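Local coordinates for protein MlnE (Bacillus amyloliquefaciens subsp. plantarum, PDB 5D2E) that forms the N-terminal B-type ketoreductase of a macrolactin polyketide assembly line, binding NADP and probably reducing the beta-keto group of carrier-bound intermediates, at residues A190-E201 and V412-F423; L358-D366 and E379-T388. All coordinates share one frame; numbering follows the deposited sequence.

Overall arrangement
Two contacts in this ketoreductase illustrate how one cofactor site draws on both a direct contact and a domain-joining one. Contact 2, between 358-366 and 379-388, lies within the cofactor-binding Rossmann unit and meets NADP directly. Contact 1 joins helix 186-201, from the N-terminal half of the chain, to the loop and helix start at 412-423, and reaches NADP through Y421. Their centres are 15 Å apart, and along the chain contact 2 is nested inside the loop that contact 1 closes. They touch where Y421 CD1 lies 3.5 Å from L363 O and D420 OD2 lies 3.5 Å from V380 CB; F423 and K384 have their side chains about 8 Å apart.

Contact 1 (A190-E201 and V412-F423); sequences AVESFLKTVQAE and VLPNAGQSDYAF. With NAP (NADP nicotinamide-adenine-dinucleotide phosphate), chain B.
With its CG opposite the carbonyl carbon (chi1 -67°) and the rest of its chain extended, E201 sends a carboxylate from the end of helix 186-201 to the turn at G417. The contact joins the two Rossmann-like halves of the ketoreductase, a member of the short-chain dehydrogenase/reductase family: this helix belongs to the N-terminal half, and 412-423 leads into helix 419-437 of the NADP-binding half. The axes of the two helical pieces run nearly antiparallel, at 154°, and approach to 7.5 Å.

At the turn, G417 N donates to E201 OE2 over 2.7 Å with an N-H...O angle of 157°, meeting the anti side of the carboxylate and tilted from its plane. A water 2.6 Å from E201 OE2 donates to that same oxygen and accepts from S419 N in the first turn of the helix, while OE1 is held by I369 N. The type II turn from N415 to Q418 has its own brace: Q418 OE1 accepts from both the N and the ND2 of N415.

Toward the start of the loop, the long chain of K196 crosses P414 at about a right angle and its NZ donates to V412 O at 3.0 Å; NZ also makes a long salt bridge with E192. Between these anchors, T197 OG1 makes a weak 3.4 Å bond to N415 O. Beyond the helix start, Y421, which takes no part in the packing, carries its OH to the ribose O2D of NADP. F423 closes the apolar end, its CE1 3.6 Å from A190 CB, with L148 of helix 141-164 also touching its side chain. Next to it, the F194 ring turns its edge to the S419 carbonyl, with CD1 3.6 Å from S419 O.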
loop_
_atom_site.group_PDB
_atom_site.type_symbol
_atom_site.label_atom_id
_atom_site.label_comp_id
_atom_site.label_asym_id
_atom_site.label_seq_id
_atom_site.Cartn_x
_atom_site.Cartn_y
_atom_site.Cartn_z
ATOM N N ALA A 190 4.540 2.821 1.998
ATOM C CA ALA A 190 4.019 1.915 0.931
ATOM C C ALA A 190 5.096 1.415 -0.034
ATOM O O ALA A 190 4.932 0.390 -0.703
ATOM C CB ALA A 190 2.858 2.546 0.195
ATOM N N VAL A 191 6.236 2.089 -0.086
ATOM C CA VAL A 191 7.326 1.643 -0.926
ATOM C C VAL A 191 7.781 0.239 -0.686
ATOM O O VAL A 191 8.174 -0.400 -1.629
ATOM C CB VAL A 191 8.509 2.621 -0.811
ATOM C CG1 VAL A 191 9.745 2.121 -1.506
ATOM C CG2 VAL A 191 8.101 4.003 -1.321
ATOM N N GLU A 192 7.672 -0.252 0.537
ATOM C CA GLU A 192 8.023 -1.588 0.856
ATOM C C GLU A 192 7.314 -2.598 -0.087
ATOM O O GLU A 192 7.939 -3.547 -0.528
ATOM C CB GLU A 192 7.634 -1.908 2.287
ATOM C CG GLU A 192 7.933 -3.346 2.691
ATOM C CD GLU A 192 7.055 -3.845 3.853
ATOM O OE1 GLU A 192 6.090 -3.139 4.258
ATOM O OE2 GLU A 192 7.338 -4.957 4.357
ATOM N N SER A 193 6.024 -2.365 -0.357
ATOM C CA SER A 193 5.198 -3.247 -1.227
ATOM C C SER A 193 5.754 -3.223 -2.649
ATOM O O SER A 193 5.884 -4.234 -3.252
ATOM C CB SER A 193 3.785 -2.726 -1.264
ATOM O OG SER A 193 3.204 -2.689 0.007
ATOM N N PHE A 194 6.195 -2.051 -3.133
ATOM C CA PHE A 194 6.872 -1.928 -4.436
ATOM C C PHE A 194 8.186 -2.720 -4.430
ATOM O O PHE A 194 8.458 -3.492 -5.351
ATOM C CB PHE A 194 7.101 -0.423 -4.710
ATOM C CG PHE A 194 7.778 -0.112 -5.977
ATOM C CD1 PHE A 194 7.034 -0.002 -7.155
ATOM C CD2 PHE A 194 9.140 0.109 -6.004
ATOM C CE1 PHE A 194 7.660 0.253 -8.353
ATOM C CE2 PHE A 194 9.780 0.382 -7.193
ATOM C CZ PHE A 194 9.022 0.447 -8.366
ATOM N N LEU A 195 9.023 -2.512 -3.425
ATOM C CA LEU A 195 10.337 -3.160 -3.397
ATOM C C LEU A 195 10.254 -4.677 -3.328
ATOM O O LEU A 195 11.087 -5.404 -3.925
ATOM C CB LEU A 195 11.166 -2.661 -2.191
ATOM C CG LEU A 195 11.504 -1.163 -2.195
ATOM C CD1 LEU A 195 12.079 -0.707 -0.876
ATOM C CD2 LEU A 195 12.486 -0.878 -3.325
ATOM N N LYS A 196 9.307 -5.181 -2.576
ATOM C CA LYS A 196 9.117 -6.636 -2.484
ATOM C C LYS A 196 8.809 -7.161 -3.867
ATOM O O LYS A 196 9.243 -8.235 -4.225
ATOM C CB LYS A 196 7.920 -6.990 -1.611
ATOM C CG LYS A 196 8.192 -6.933 -0.138
ATOM C CD LYS A 196 6.884 -7.318 0.558
ATOM C CE LYS A 196 7.153 -7.842 1.930
ATOM N NZ LYS A 196 5.918 -7.547 2.683
ATOM N N THR A 197 8.066 -6.398 -4.652
ATOM C CA THR A 197 7.753 -6.922 -6.014
ATOM C C THR A 197 8.915 -6.745 -6.994
ATOM O O THR A 197 9.165 -7.629 -7.792
ATOM C CB THR A 197 6.289 -6.714 -6.523
ATOM O OG1 THR A 197 6.129 -6.662 -8.008
ATOM C CG2 THR A 197 5.506 -5.774 -5.744
ATOM N N VAL A 198 9.697 -5.664 -6.861
ATOM C CA VAL A 198 10.968 -5.567 -7.645
ATOM C C VAL A 198 11.817 -6.814 -7.385
ATOM O O VAL A 198 12.378 -7.435 -8.320
ATOM C CB VAL A 198 11.751 -4.295 -7.274
ATOM C CG1 VAL A 198 13.184 -4.335 -7.776
ATOM C CG2 VAL A 198 10.988 -3.078 -7.764
ATOM N N GLN A 199 11.956 -7.166 -6.111
ATOM C CA GLN A 199 12.758 -8.296 -5.761
ATOM C C GLN A 199 12.181 -9.612 -6.374
ATOM O O GLN A 199 12.938 -10.479 -6.766
ATOM C CB GLN A 199 12.906 -8.430 -4.258
ATOM C CG GLN A 199 14.001 -9.406 -3.869
ATOM C CD GLN A 199 14.435 -9.383 -2.414
ATOM O OE1 GLN A 199 14.855 -10.379 -1.886
ATOM N NE2 GLN A 199 14.328 -8.291 -1.779
ATOM N N ALA A 200 10.854 -9.741 -6.432
ATOM C CA ALA A 200 10.247 -10.956 -7.026
ATOM C C ALA A 200 10.510 -10.974 -8.527
ATOM O O ALA A 200 10.731 -12.025 -9.105
ATOM C CB ALA A 200 8.767 -10.993 -6.750
ATOM N N GLU A 201 10.522 -9.800 -9.168
ATOM C CA GLU A 201 10.824 -9.691 -10.574
ATOM C C GLU A 201 12.280 -9.850 -10.895
ATOM O O GLU A 201 12.601 -10.350 -11.970
ATOM C CB GLU A 201 10.335 -8.359 -11.106
ATOM C CG GLU A 201 8.833 -8.251 -11.090
ATOM C CD GLU A 201 8.316 -6.935 -11.606
ATOM O OE1 GLU A 201 9.102 -6.104 -12.190
ATOM O OE2 GLU A 201 7.094 -6.719 -11.402
ATOM N N VAL A 412 1.234 -7.099 0.579
ATOM C CA VAL A 412 1.994 -7.872 1.531
ATOM C C VAL A 412 2.754 -9.037 0.931
ATOM O O VAL A 412 3.868 -9.325 1.355
ATOM C CB VAL A 412 1.071 -8.370 2.693
ATOM C CG1 VAL A 412 1.896 -9.220 3.616
ATOM C CG2 VAL A 412 0.550 -7.173 3.502
ATOM N N LEU A 413 2.163 -9.719 -0.055
ATOM C CA LEU A 413 2.807 -10.814 -0.719
ATOM C C LEU A 413 2.653 -10.515 -2.214
ATOM O O LEU A 413 1.713 -11.006 -2.880
ATOM C CB LEU A 413 2.050 -12.102 -0.367
ATOM C CG LEU A 413 1.911 -12.511 1.107
ATOM C CD1 LEU A 413 0.778 -13.525 1.269
ATOM C CD2 LEU A 413 3.223 -13.069 1.642
ATOM N N PRO A 414 3.526 -9.695 -2.770
ATOM C CA PRO A 414 3.174 -9.382 -4.176
ATOM C C PRO A 414 3.638 -10.401 -5.178
ATOM O O PRO A 414 4.362 -11.324 -4.850
ATOM C CB PRO A 414 3.787 -8.002 -4.440
ATOM C CG PRO A 414 4.840 -7.864 -3.378
ATOM C CD PRO A 414 4.426 -8.694 -2.185
ATOM N N ASN A 415 3.087 -10.304 -6.356
ATOM C CA ASN A 415 3.557 -11.116 -7.434
ATOM C C ASN A 415 4.175 -10.219 -8.418
ATOM O O ASN A 415 3.766 -9.055 -8.595
ATOM C CB ASN A 415 2.411 -11.937 -8.058
ATOM C CG ASN A 415 1.694 -12.753 -7.001
ATOM O OD1 ASN A 415 2.124 -13.857 -6.686
ATOM N ND2 ASN A 415 0.687 -12.147 -6.348
ATOM N N ALA A 416 5.152 -10.808 -9.077
ATOM C CA ALA A 416 5.766 -10.223 -10.220
ATOM C C ALA A 416 4.735 -9.554 -11.139
ATOM O O ALA A 416 3.692 -10.127 -11.454
ATOM C CB ALA A 416 6.578 -11.298 -10.924
ATOM N N GLY A 417 4.984 -8.326 -11.573
ATOM C CA GLY A 417 4.034 -7.629 -12.427
ATOM C C GLY A 417 3.051 -6.670 -11.755
ATOM O O GLY A 417 2.408 -5.888 -12.423
ATOM N N GLN A 418 2.995 -6.672 -10.437
ATOM C CA GLN A 418 1.991 -5.862 -9.734
ATOM C C GLN A 418 2.663 -4.774 -8.899
ATOM O O GLN A 418 2.116 -4.406 -7.856
ATOM C CB GLN A 418 1.258 -6.744 -8.748
ATOM C CG GLN A 418 0.700 -8.043 -9.266
ATOM C CD GLN A 418 -0.030 -8.784 -8.126
ATOM O OE1 GLN A 418 0.583 -9.445 -7.236
ATOM N NE2 GLN A 418 -1.337 -8.639 -8.132
ATOM N N SER A 419 3.830 -4.267 -9.306
ATOM C CA SER A 419 4.600 -3.415 -8.372
ATOM C C SER A 419 3.853 -2.106 -7.938
ATOM O O SER A 419 3.887 -1.738 -6.751
ATOM C CB SER A 419 5.977 -3.104 -8.926
ATOM O OG SER A 419 5.855 -2.404 -10.105
ATOM N N ASP A 420 3.226 -1.434 -8.880
ATOM C CA ASP A 420 2.531 -0.184 -8.667
ATOM C C ASP A 420 1.190 -0.449 -8.004
ATOM O O ASP A 420 0.774 0.289 -7.101
ATOM C CB ASP A 420 2.322 0.642 -9.930
ATOM C CG ASP A 420 1.829 -0.194 -11.144
ATOM O OD1 ASP A 420 1.842 -1.441 -11.068
ATOM O OD2 ASP A 420 1.421 0.413 -12.128
ATOM N N TYR A 421 0.565 -1.557 -8.377
ATOM C CA TYR A 421 -0.701 -1.997 -7.734
ATOM C C TYR A 421 -0.464 -2.327 -6.262
ATOM O O TYR A 421 -1.252 -1.928 -5.387
ATOM C CB TYR A 421 -1.273 -3.209 -8.488
ATOM C CG TYR A 421 -2.605 -3.729 -8.017
ATOM C CD1 TYR A 421 -3.797 -3.048 -8.293
ATOM C CD2 TYR A 421 -2.689 -4.952 -7.367
ATOM C CE1 TYR A 421 -5.029 -3.534 -7.865
ATOM C CE2 TYR A 421 -3.924 -5.458 -6.956
ATOM C CZ TYR A 421 -5.065 -4.749 -7.209
ATOM O OH TYR A 421 -6.240 -5.290 -6.789
ATOM N N ALA A 422 0.605 -3.068 -5.975
ATOM C CA ALA A 422 0.979 -3.439 -4.628
ATOM C C ALA A 422 1.237 -2.165 -3.811
ATOM O O ALA A 422 0.711 -2.031 -2.705
ATOM C CB ALA A 422 2.188 -4.336 -4.649
ATOM N N PHE A 423 1.974 -1.208 -4.399
ATOM C CA PHE A 423 2.236 0.079 -3.758
ATOM C C PHE A 423 0.928 0.827 -3.445
ATOM O O PHE A 423 0.744 1.339 -2.331
ATOM C CB PHE A 423 3.132 0.936 -4.658
ATOM C CG PHE A 423 3.263 2.355 -4.200
ATOM C CD1 PHE A 423 4.212 2.676 -3.241
ATOM C CD2 PHE A 423 2.418 3.318 -4.630
ATOM C CE1 PHE A 423 4.374 3.954 -2.790
ATOM C CE2 PHE A 423 2.506 4.615 -4.119
ATOM C CZ PHE A 423 3.514 4.927 -3.217
HETATM P PA NAP B . -13.592 -4.082 -10.953
HETATM O O1A NAP B . -14.865 -4.913 -11.268
HETATM O O2A NAP B . -12.709 -3.487 -12.034
HETATM O O5B NAP B . -14.185 -2.837 -10.125
HETATM C C5B NAP B . -13.345 -1.722 -9.854
HETATM C C4B NAP B . -14.185 -0.535 -10.253
HETATM O O4B NAP B . -13.405 0.655 -10.004
HETATM C C3B NAP B . -14.567 -0.478 -11.758
HETATM O O3B NAP B . -15.977 -0.657 -11.925
HETATM C C2B NAP B . -14.175 0.943 -12.196
HETATM O O2B NAP B . -15.178 1.528 -12.979
HETATM C C1B NAP B . -13.934 1.657 -10.845
HETATM N N9A NAP B . -12.944 2.724 -10.896
HETATM C C8A NAP B . -11.629 2.650 -11.334
HETATM N N7A NAP B . -11.020 3.886 -11.285
HETATM C C5A NAP B . -11.919 4.732 -10.743
HETATM C C6A NAP B . -11.947 6.141 -10.419
HETATM N N6A NAP B . -10.798 6.864 -10.627
HETATM N N1A NAP B . -13.150 6.695 -9.941
HETATM C C2A NAP B . -14.235 5.920 -9.756
HETATM N N3A NAP B . -14.276 4.590 -10.042
HETATM C C4A NAP B . -13.195 3.969 -10.525
HETATM O O3 NAP B . -12.621 -4.893 -9.923
HETATM P PN NAP B . -13.083 -5.796 -8.656
HETATM O O1N NAP B . -12.650 -7.235 -8.871
HETATM O O2N NAP B . -14.467 -5.320 -8.299
HETATM O O5D NAP B . -12.172 -5.297 -7.417
HETATM C C5D NAP B . -12.658 -4.118 -6.713
HETATM C C4D NAP B . -11.656 -3.625 -5.660
HETATM O O4D NAP B . -11.225 -4.668 -4.798
HETATM C C3D NAP B . -10.399 -3.099 -6.364
HETATM O O3D NAP B . -10.005 -1.886 -5.748
HETATM C C2D NAP B . -9.368 -4.201 -6.202
HETATM O O2D NAP B . -8.004 -3.697 -6.236
HETATM C C1D NAP B . -9.788 -4.900 -4.876
HETATM N N1N NAP B . -9.377 -6.327 -4.903
HETATM C C2N NAP B . -10.050 -7.254 -5.679
HETATM C C3N NAP B . -9.704 -8.615 -5.753
HETATM C C7N NAP B . -10.493 -9.634 -6.623
HETATM O O7N NAP B . -10.116 -10.805 -6.713
HETATM N N7N NAP B . -11.613 -9.314 -7.287
HETATM C C4N NAP B . -8.585 -9.027 -5.015
HETATM C C5N NAP B . -7.877 -8.080 -4.263
HETATM C C6N NAP B . -8.298 -6.739 -4.198
HETATM P P2B NAP B . -14.917 2.735 -14.064
HETATM O O1X NAP B . -13.904 2.261 -15.097
HETATM O O2X NAP B . -16.331 3.055 -14.645
HETATM O O3X NAP B . -14.358 3.878 -13.263
HETATM O O HOH W 1 5.534 -4.647 -11.665
#

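Contact 2 (L358-D366 and E379-T388); sequences LHSAGLVKD and EVIAPKVFGT. With NAP (NADP nicotinamide-adenine-dinucleotide phosphate), chain B.
K384 reaches across to the 358-366 segment through a water that accepts from its NZ and donates to A361 O at 2.7 Å and also to H359 O. The same NZ donates to the ribose O3D of NADP, also at 2.7 Å, and more weakly to O2D, with N425 OD1 as a further partner. This is the cofactor edge of the Rossmann fold, where the chain leaves strand 356-359 and passes along the dinucleotide; S360-G362 probably corresponds to the asparagine-alanine-glycine stretch of classical short-chain dehydrogenases.

The backbone of 358-366 adds two bonds to NADP: S360 O accepts from O3D, and G362 N donates to the adenosine ribose O4B at 3.2 Å and 158°. G362 has no side chain, and the close approach of K384 CE and O3D on this side leaves little room for one. Behind it, H359 presents the edge of its imidazole to P383 O, in the ring plane; the NE2-to-O bond is 2.9 Å long but weak, bent to 128°. The firmer hold on the ring is the ND1 bond to T279 OG1, with the weak NE2 bond adding to it.

Farther along, a second water links the segments by accepting from L363 N and donating to V380 O. K365 NZ forms a salt bridge with E379 OE1 at 3.0 Å near the outer end, and the lysine's CB rests 3.8 Å from V380 CG2, the two side chains passing alongside one another and running opposite ways.

Packing completes the adenine pocket. A361 CB lies 3.5 Å from C4A of the adenine. L363 holds CG between its backbone N and carbonyl carbon (chi1 54°), which carries the isobutyl group over E379 O and P383 and places CD2 3.9 Å from adenine N7A.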
loop_
_atom_site.group_PDB
_atom_site.type_symbol
_atom_site.label_atom_id
_atom_site.label_comp_id
_atom_site.label_asym_id
_atom_site.label_seq_id
_atom_site.Cartn_x
_atom_site.Cartn_y
_atom_site.Cartn_z
ATOM N N LEU A 358 -17.352 2.623 1.307
ATOM C CA LEU A 358 -16.607 1.438 0.908
ATOM C C LEU A 358 -15.877 1.859 -0.344
ATOM O O LEU A 358 -16.490 2.292 -1.332
ATOM C CB LEU A 358 -17.496 0.253 0.563
ATOM C CG LEU A 358 -18.356 -0.382 1.623
ATOM C CD1 LEU A 358 -19.076 -1.588 1.049
ATOM C CD2 LEU A 358 -17.535 -0.858 2.833
ATOM N N HIS A 359 -14.551 1.826 -0.272
ATOM C CA HIS A 359 -13.720 2.339 -1.395
ATOM C C HIS A 359 -13.185 1.186 -2.175
ATOM O O HIS A 359 -12.194 0.582 -1.793
ATOM C CB HIS A 359 -12.630 3.246 -0.832
ATOM C CG HIS A 359 -11.697 3.833 -1.845
ATOM N ND1 HIS A 359 -12.087 4.275 -3.083
ATOM C CD2 HIS A 359 -10.354 4.032 -1.781
ATOM C CE1 HIS A 359 -11.038 4.774 -3.720
ATOM N NE2 HIS A 359 -9.979 4.630 -2.939
ATOM N N SER A 360 -13.879 0.863 -3.297
ATOM C CA SER A 360 -13.577 -0.346 -4.085
ATOM C C SER A 360 -13.017 0.032 -5.449
ATOM O O SER A 360 -12.633 -0.855 -6.217
ATOM C CB SER A 360 -14.861 -1.191 -4.302
ATOM O OG SER A 360 -14.542 -2.470 -4.728
ATOM N N ALA A 361 -12.986 1.318 -5.777
ATOM C CA ALA A 361 -12.449 1.770 -7.037
ATOM C C ALA A 361 -11.001 1.337 -7.189
ATOM O O ALA A 361 -10.183 1.385 -6.240
ATOM C CB ALA A 361 -12.524 3.290 -7.129
ATOM N N GLY A 362 -10.681 0.874 -8.370
ATOM C CA GLY A 362 -9.342 0.407 -8.670
ATOM C C GLY A 362 -9.198 -0.125 -10.072
ATOM O O GLY A 362 -10.188 -0.313 -10.797
ATOM N N LEU A 363 -7.942 -0.223 -10.493
ATOM C CA LEU A 363 -7.637 -0.913 -11.727
ATOM C C LEU A 363 -6.320 -1.610 -11.666
ATOM O O LEU A 363 -5.487 -1.317 -10.825
ATOM C CB LEU A 363 -7.656 0.009 -12.901
ATOM C CG LEU A 363 -6.832 1.232 -12.879
ATOM C CD1 LEU A 363 -6.080 1.343 -14.204
ATOM C CD2 LEU A 363 -7.759 2.425 -12.767
ATOM N N VAL A 364 -6.161 -2.527 -12.592
ATOM C CA VAL A 364 -5.049 -3.410 -12.643
ATOM C C VAL A 364 -4.493 -3.242 -14.048
ATOM O O VAL A 364 -5.239 -3.172 -14.998
ATOM C CB VAL A 364 -5.573 -4.837 -12.437
ATOM C CG1 VAL A 364 -4.595 -5.877 -12.875
ATOM C CG2 VAL A 364 -5.979 -5.039 -10.982
ATOM N N LYS A 365 -3.195 -3.122 -14.180
ATOM C CA LYS A 365 -2.543 -3.077 -15.505
ATOM C C LYS A 365 -1.225 -3.713 -15.266
ATOM O O LYS A 365 -0.213 -3.015 -15.129
ATOM C CB LYS A 365 -2.243 -1.660 -15.951
ATOM C CG LYS A 365 -3.291 -0.807 -16.584
ATOM C CD LYS A 365 -2.534 0.304 -17.338
ATOM C CE LYS A 365 -3.389 1.526 -17.638
ATOM N NZ LYS A 365 -4.363 1.309 -18.758
ATOM N N ASP A 366 -1.214 -5.015 -15.157
ATOM C CA ASP A 366 -0.001 -5.749 -14.793
ATOM C C ASP A 366 1.090 -5.620 -15.892
ATOM O O ASP A 366 0.765 -5.609 -17.089
ATOM C CB ASP A 366 -0.357 -7.219 -14.534
ATOM C CG ASP A 366 -1.088 -7.439 -13.161
ATOM O OD1 ASP A 366 -1.313 -6.492 -12.357
ATOM O OD2 ASP A 366 -1.382 -8.601 -12.875
ATOM N N GLU A 379 -1.787 5.828 -13.768
ATOM C CA GLU A 379 -3.134 5.283 -13.884
ATOM C C GLU A 379 -3.502 4.314 -12.823
ATOM O O GLU A 379 -4.597 4.381 -12.290
ATOM C CB GLU A 379 -3.333 4.579 -15.244
ATOM C CG GLU A 379 -3.387 5.582 -16.368
ATOM C CD GLU A 379 -3.596 4.824 -17.679
ATOM O OE1 GLU A 379 -4.664 4.182 -17.810
ATOM O OE2 GLU A 379 -2.662 4.771 -18.458
ATOM N N VAL A 380 -2.635 3.369 -12.532
ATOM C CA VAL A 380 -2.945 2.352 -11.520
ATOM C C VAL A 380 -3.064 2.954 -10.129
ATOM O O VAL A 380 -3.914 2.525 -9.346
ATOM C CB VAL A 380 -1.905 1.245 -11.558
ATOM C CG1 VAL A 380 -1.947 0.369 -10.331
ATOM C CG2 VAL A 380 -2.048 0.444 -12.833
ATOM N N ILE A 381 -2.193 3.912 -9.786
ATOM C CA ILE A 381 -2.203 4.420 -8.424
ATOM C C ILE A 381 -3.301 5.470 -8.174
ATOM O O ILE A 381 -3.654 5.698 -6.998
ATOM C CB ILE A 381 -0.843 5.003 -7.948
ATOM C CG1 ILE A 381 -0.524 6.343 -8.591
ATOM C CG2 ILE A 381 0.253 3.960 -8.139
ATOM C CD1 ILE A 381 0.732 6.996 -7.993
ATOM N N ALA A 382 -3.800 6.118 -9.233
ATOM C CA ALA A 382 -4.699 7.259 -9.059
ATOM C C ALA A 382 -5.853 6.990 -8.098
ATOM O O ALA A 382 -6.070 7.792 -7.216
ATOM C CB ALA A 382 -5.272 7.705 -10.427
ATOM N N PRO A 383 -6.611 5.883 -8.273
ATOM C CA PRO A 383 -7.778 5.786 -7.395
ATOM C C PRO A 383 -7.514 5.438 -5.934
ATOM O O PRO A 383 -8.327 5.764 -5.046
ATOM C CB PRO A 383 -8.607 4.674 -8.026
ATOM C CG PRO A 383 -7.632 3.872 -8.852
ATOM C CD PRO A 383 -6.604 4.840 -9.309
ATOM N N LYS A 384 -6.425 4.717 -5.707
ATOM C CA LYS A 384 -6.083 4.159 -4.403
ATOM C C LYS A 384 -5.127 5.082 -3.607
ATOM O O LYS A 384 -5.076 5.037 -2.403
ATOM C CB LYS A 384 -5.475 2.771 -4.600
ATOM C CG LYS A 384 -6.510 1.702 -4.918
ATOM C CD LYS A 384 -5.921 0.429 -5.327
ATOM C CE LYS A 384 -6.986 -0.619 -5.677
ATOM N NZ LYS A 384 -7.749 -1.048 -4.499
ATOM N N VAL A 385 -4.321 5.882 -4.293
ATOM C CA VAL A 385 -3.473 6.875 -3.598
ATOM C C VAL A 385 -4.231 8.181 -3.492
ATOM O O VAL A 385 -4.743 8.497 -2.426
ATOM C CB VAL A 385 -2.097 6.987 -4.210
ATOM C CG1 VAL A 385 -1.283 8.101 -3.505
ATOM C CG2 VAL A 385 -1.411 5.647 -4.130
ATOM N N PHE A 386 -4.421 8.879 -4.604
ATOM C CA PHE A 386 -5.113 10.174 -4.578
ATOM C C PHE A 386 -6.578 10.050 -4.239
ATOM O O PHE A 386 -7.118 10.819 -3.421
ATOM C CB PHE A 386 -4.953 10.874 -5.919
ATOM C CG PHE A 386 -3.563 11.307 -6.186
ATOM C CD1 PHE A 386 -3.104 12.498 -5.645
ATOM C CD2 PHE A 386 -2.710 10.546 -6.945
ATOM C CE1 PHE A 386 -1.840 12.927 -5.893
ATOM C CE2 PHE A 386 -1.422 10.988 -7.216
ATOM C CZ PHE A 386 -0.988 12.176 -6.655
ATOM N N GLY A 387 -7.240 9.058 -4.823
ATOM C CA GLY A 387 -8.682 8.887 -4.605
ATOM C C GLY A 387 -9.048 8.693 -3.150
ATOM O O GLY A 387 -9.950 9.332 -2.636
ATOM N N THR A 388 -8.317 7.806 -2.500
ATOM C CA THR A 388 -8.513 7.557 -1.085
ATOM C C THR A 388 -8.408 8.852 -0.284
ATOM O O THR A 388 -9.236 9.119 0.598
ATOM C CB THR A 388 -7.474 6.557 -0.605
ATOM O OG1 THR A 388 -7.539 5.374 -1.393
ATOM C CG2 THR A 388 -7.705 6.181 0.837
HETATM P PA NAP B . -13.592 -4.082 -10.953
HETATM O O1A NAP B . -14.865 -4.913 -11.268
HETATM O O2A NAP B . -12.709 -3.487 -12.034
HETATM O O5B NAP B . -14.185 -2.837 -10.125
HETATM C C5B NAP B . -13.345 -1.722 -9.854
HETATM C C4B NAP B . -14.185 -0.535 -10.253
HETATM O O4B NAP B . -13.405 0.655 -10.004
HETATM C C3B NAP B . -14.567 -0.478 -11.758
HETATM O O3B NAP B . -15.977 -0.657 -11.925
HETATM C C2B NAP B . -14.175 0.943 -12.196
HETATM O O2B NAP B . -15.178 1.528 -12.979
HETATM C C1B NAP B . -13.934 1.657 -10.845
HETATM N N9A NAP B . -12.944 2.724 -10.896
HETATM C C8A NAP B . -11.629 2.650 -11.334
HETATM N N7A NAP B . -11.020 3.886 -11.285
HETATM C C5A NAP B . -11.919 4.732 -10.743
HETATM C C6A NAP B . -11.947 6.141 -10.419
HETATM N N6A NAP B . -10.798 6.864 -10.627
HETATM N N1A NAP B . -13.150 6.695 -9.941
HETATM C C2A NAP B . -14.235 5.920 -9.756
HETATM N N3A NAP B . -14.276 4.590 -10.042
HETATM C C4A NAP B . -13.195 3.969 -10.525
HETATM O O3 NAP B . -12.621 -4.893 -9.923
HETATM P PN NAP B . -13.083 -5.796 -8.656
HETATM O O1N NAP B . -12.650 -7.235 -8.871
HETATM O O2N NAP B . -14.467 -5.320 -8.299
HETATM O O5D NAP B . -12.172 -5.297 -7.417
HETATM C C5D NAP B . -12.658 -4.118 -6.713
HETATM C C4D NAP B . -11.656 -3.625 -5.660
HETATM O O4D NAP B . -11.225 -4.668 -4.798
HETATM C C3D NAP B . -10.399 -3.099 -6.364
HETATM O O3D NAP B . -10.005 -1.886 -5.748
HETATM C C2D NAP B . -9.368 -4.201 -6.202
HETATM O O2D NAP B . -8.004 -3.697 -6.236
HETATM C C1D NAP B . -9.788 -4.900 -4.876
HETATM N N1N NAP B . -9.377 -6.327 -4.903
HETATM C C2N NAP B . -10.050 -7.254 -5.679
HETATM C C3N NAP B . -9.704 -8.615 -5.753
HETATM C C7N NAP B . -10.493 -9.634 -6.623
HETATM O O7N NAP B . -10.116 -10.805 -6.713
HETATM N N7N NAP B . -11.613 -9.314 -7.287
HETATM C C4N NAP B . -8.585 -9.027 -5.015
HETATM C C5N NAP B . -7.877 -8.080 -4.263
HETATM C C6N NAP B . -8.298 -6.739 -4.198
HETATM P P2B NAP B . -14.917 2.735 -14.064
HETATM O O1X NAP B . -13.904 2.261 -15.097
HETATM O O2X NAP B . -16.331 3.055 -14.645
HETATM O O3X NAP B . -14.358 3.878 -13.263
HETATM O O HOH W 2 -9.716 0.762 -3.660
HETATM O O HOH W 3 -5.622 0.461 -8.844
#